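Local atomic coordinates of putative transcriptional regulator (MarR/EmrR family) (Acinetobacter sp. ADP1, PDB entry 3NRV), a protein that probably binds DNA as a two-subunit winged-helix regulator of the MarR/EmrR family and so controls transcription. Residues 124-128 against 129-133. Residues are numbered along the deposited sequence; the frame is centred on the assembly and turned at random.
Sequences EEFEE and AEKDQ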
ATOM      1  N   GLU C 124       2.126  17.412  -8.110  1.00 29.22           N
ATOM      2  CA  GLU C 124       2.609  18.774  -8.408  1.00 34.55           C
ATOM      3  C   GLU C 124       3.016  19.014  -9.854  1.00 35.94           C
ATOM      4  O   GLU C 124       2.770  20.085 -10.402  1.00 38.36           O
ATOM      5  CB  GLU C 124       3.843  19.085  -7.560  1.00 38.91           C
ATOM      6  CG  GLU C 124       3.546  19.674  -6.247  1.00 50.93           C
ATOM      7  CD  GLU C 124       4.802  19.943  -5.464  1.00 45.85           C
ATOM      8  OE1 GLU C 124       5.868  19.380  -5.813  1.00 45.58           O
ATOM      9  OE2 GLU C 124       4.708  20.713  -4.493  1.00 58.95           O
ATOM     10  N   GLU C 125       3.688  18.034 -10.441  1.00 32.70           N
ATOM     11  CA  GLU C 125       4.188  18.149 -11.805  1.00 41.72           C
ATOM     12  C   GLU C 125       3.233  17.610 -12.873  1.00 40.93           C
ATOM     13  O   GLU C 125       3.625  17.474 -14.028  1.00 37.08           O
ATOM     14  CB  GLU C 125       5.531  17.420 -11.941  1.00 30.29           C
ATOM     15  CG  GLU C 125       6.477  17.627 -10.764  1.00 35.67           C
ATOM     16  CD  GLU C 125       6.927  19.069 -10.617  1.00 45.55           C
ATOM     17  OE1 GLU C 125       6.720  19.859 -11.562  1.00 48.70           O
ATOM     18  OE2 GLU C 125       7.484  19.416  -9.551  1.00 49.98           O
ATOM     19  N   PHE C 126       1.998  17.289 -12.502  1.00 31.84           N
ATOM     20  CA  PHE C 126       1.059  16.736 -13.476  1.00 33.84           C
ATOM     21  C   PHE C 126       0.197  17.846 -14.052  1.00 32.18           C
ATOM     22  O   PHE C 126      -0.319  18.672 -13.312  1.00 32.67           O
ATOM     23  CB  PHE C 126       0.123  15.710 -12.820  1.00 32.06           C
ATOM     24  CG  PHE C 126       0.716  14.322 -12.662  1.00 33.48           C
ATOM     25  CD1 PHE C 126       1.845  14.109 -11.887  1.00 29.57           C
ATOM     26  CD2 PHE C 126       0.100  13.230 -13.254  1.00 30.37           C
ATOM     27  CE1 PHE C 126       2.366  12.826 -11.733  1.00 28.28           C
ATOM     28  CE2 PHE C 126       0.617  11.942 -13.109  1.00 33.45           C
ATOM     29  CZ  PHE C 126       1.749  11.742 -12.350  1.00 31.00           C
ATOM     30  N   GLU C 127       0.016  17.843 -15.366  1.00 35.44           N
ATOM     31  CA  GLU C 127      -1.025  18.668 -15.977  1.00 39.60           C
ATOM     32  C   GLU C 127      -2.376  18.015 -15.710  1.00 40.39           C
ATOM     33  O   GLU C 127      -2.446  16.805 -15.433  1.00 34.75           O
ATOM     34  CB  GLU C 127      -0.799  18.770 -17.484  1.00 43.05           C
ATOM     35  CG  GLU C 127       0.583  19.251 -17.860  1.00 54.98           C
ATOM     36  CD  GLU C 127       0.738  19.437 -19.353  1.00 78.93           C
ATOM     37  OE1 GLU C 127       1.712  18.897 -19.925  1.00 79.11           O
ATOM     38  OE2 GLU C 127      -0.124  20.115 -19.953  1.00 94.62           O
ATOM     39  N   GLU C 128      -3.446  18.796 -15.812  1.00 35.55           N
ATOM     40  CA  GLU C 128      -4.788  18.289 -15.534  1.00 38.85           C
ATOM     41  C   GLU C 128      -5.136  17.014 -16.305  1.00 36.16           C
ATOM     42  O   GLU C 128      -5.675  16.072 -15.733  1.00 32.18           O
ATOM     43  CB  GLU C 128      -5.847  19.371 -15.752  1.00 42.64           C
ATOM     44  CG  GLU C 128      -5.788  20.475 -14.702  1.00 52.53           C
ATOM     45  CD  GLU C 128      -5.879  19.923 -13.288  1.00 59.14           C
ATOM     46  OE1 GLU C 128      -6.878  19.232 -12.989  1.00 63.22           O
ATOM     47  OE2 GLU C 128      -4.951  20.169 -12.481  1.00 54.53           O
ATOM     48  N   ALA C 129      -4.814  16.977 -17.593  1.00 31.11           N
ATOM     49  CA  ALA C 129      -5.105  15.806 -18.411  1.00 36.53           C
ATOM     50  C   ALA C 129      -4.249  14.592 -18.020  1.00 33.44           C
ATOM     51  O   ALA C 129      -4.645  13.448 -18.246  1.00 31.63           O
ATOM     52  CB  ALA C 129      -4.921  16.132 -19.889  1.00 37.26           C
ATOM     53  N   GLU C 130      -3.070  14.842 -17.462  1.00 33.79           N
ATOM     54  CA  GLU C 130      -2.207  13.748 -17.019  1.00 34.30           C
ATOM     55  C   GLU C 130      -2.807  13.115 -15.779  1.00 28.41           C
ATOM     56  O   GLU C 130      -2.813  11.898 -15.639  1.00 30.38           O
ATOM     57  CB  GLU C 130      -0.792  14.248 -16.736  1.00 34.10           C
ATOM     58  CG  GLU C 130      -0.002  14.484 -18.015  1.00 39.06           C
ATOM     59  CD  GLU C 130       1.369  15.067 -17.752  1.00 41.14           C
ATOM     60  OE1 GLU C 130       1.485  15.989 -16.911  1.00 35.22           O
ATOM     61  OE2 GLU C 130       2.328  14.595 -18.392  1.00 46.44           O
ATOM     62  N   LYS C 131      -3.324  13.949 -14.878  1.00 28.07           N
ATOM     63  CA  LYS C 131      -4.050  13.431 -13.722  1.00 30.41           C
ATOM     64  C   LYS C 131      -5.232  12.590 -14.181  1.00 31.88           C
ATOM     65  O   LYS C 131      -5.421  11.473 -13.693  1.00 25.23           O
ATOM     66  CB  LYS C 131      -4.532  14.552 -12.801  1.00 26.47           C
ATOM     67  CG  LYS C 131      -3.424  15.394 -12.196  1.00 36.39           C
ATOM     68  CD  LYS C 131      -4.037  16.502 -11.326  1.00 40.04           C
ATOM     69  CE  LYS C 131      -3.095  17.673 -11.133  1.00 47.82           C
ATOM     70  NZ  LYS C 131      -3.735  18.763 -10.343  1.00 46.04           N
ATOM     71  N   ASP C 132      -6.041  13.115 -15.112  1.00 29.73           N
ATOM     72  CA  ASP C 132      -7.190  12.326 -15.605  1.00 27.06           C
ATOM     73  C   ASP C 132      -6.741  11.000 -16.223  1.00 27.70           C
ATOM     74  O   ASP C 132      -7.324   9.935 -15.959  1.00 27.36           O
ATOM     75  CB  ASP C 132      -8.026  13.111 -16.630  1.00 29.29           C
ATOM     76  CG  ASP C 132      -8.883  14.197 -15.986  1.00 39.63           C
ATOM     77  OD1 ASP C 132      -9.106  14.161 -14.757  1.00 40.73           O
ATOM     78  OD2 ASP C 132      -9.340  15.099 -16.718  1.00 44.35           O
ATOM     79  N   GLN C 133      -5.704  11.071 -17.049  1.00 26.82           N
ATOM     80  CA  GLN C 133      -5.148   9.879 -17.667  1.00 27.47           C
ATOM     81  C   GLN C 133      -4.679   8.864 -16.609  1.00 26.31           C
ATOM     82  O   GLN C 133      -4.864   7.657 -16.772  1.00 25.57           O
ATOM     83  CB  GLN C 133      -3.978  10.255 -18.570  1.00 34.59           C
ATOM     84  CG  GLN C 133      -3.284   9.078 -19.224  1.00 34.84           C
ATOM     85  CD  GLN C 133      -4.142   8.383 -20.254  1.00 41.46           C
ATOM     86  OE1 GLN C 133      -5.024   7.585 -19.920  1.00 46.28           O
ATOM     87  NE2 GLN C 133      -3.881   8.667 -21.521  1.00 39.69           N
TER
HETATM   88  O   HOH W   1       3.736  17.593 -17.137  1.00 52.92           O
HETATM   89  O   HOH W   2      -8.016  16.261 -13.213  1.00 53.00           O
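E130 turns back from the first turn of a helix to hold the backbone of E127, the N-cap residue. Its CB lies 3.3 Å from O of E127 and also packs obliquely on the F126 ring, 3.7 Å from CD2. CG stands beside its own backbone N, and with chi2 at 176° the extended chain carries the carboxylate back past the helix start. There OE1 takes the N-H of E127 at 2.8 Å through its anti lone pair, in a nearly straight bond of 170°. Water 1 donates a second bond to OE1 and another to O of E125. OE1 of E127 lies 4.2 Å from OE1 of E130, and the N-H and the water probably offset the like charges. E127 O accepts a weak bond from E130 N and a straighter one from K131 N, 3.0 Å away. The E130 bond to E127 N is the N3-to-N-cap half of a capping box; the reciprocal bond from the E127 side chain is not made.

The extended chain of K131 runs past F126 to E128. Its CG packs on CB of F126 at 3.6 Å, and its NZ reaches OE2 of E128 in a 2.8 Å salt bridge on the syn side, 23° out of the carboxylate plane. The E128 chain is bent at chi2, which brings its carboxylate round to the lysine.

K140 of the second subunit makes a cation-pi contact with F126, and L141 of that subunit packs on the same residue. The contact joins the loop after helix 102-122 to the start of helix 128-146, at the surface where the second subunit packs.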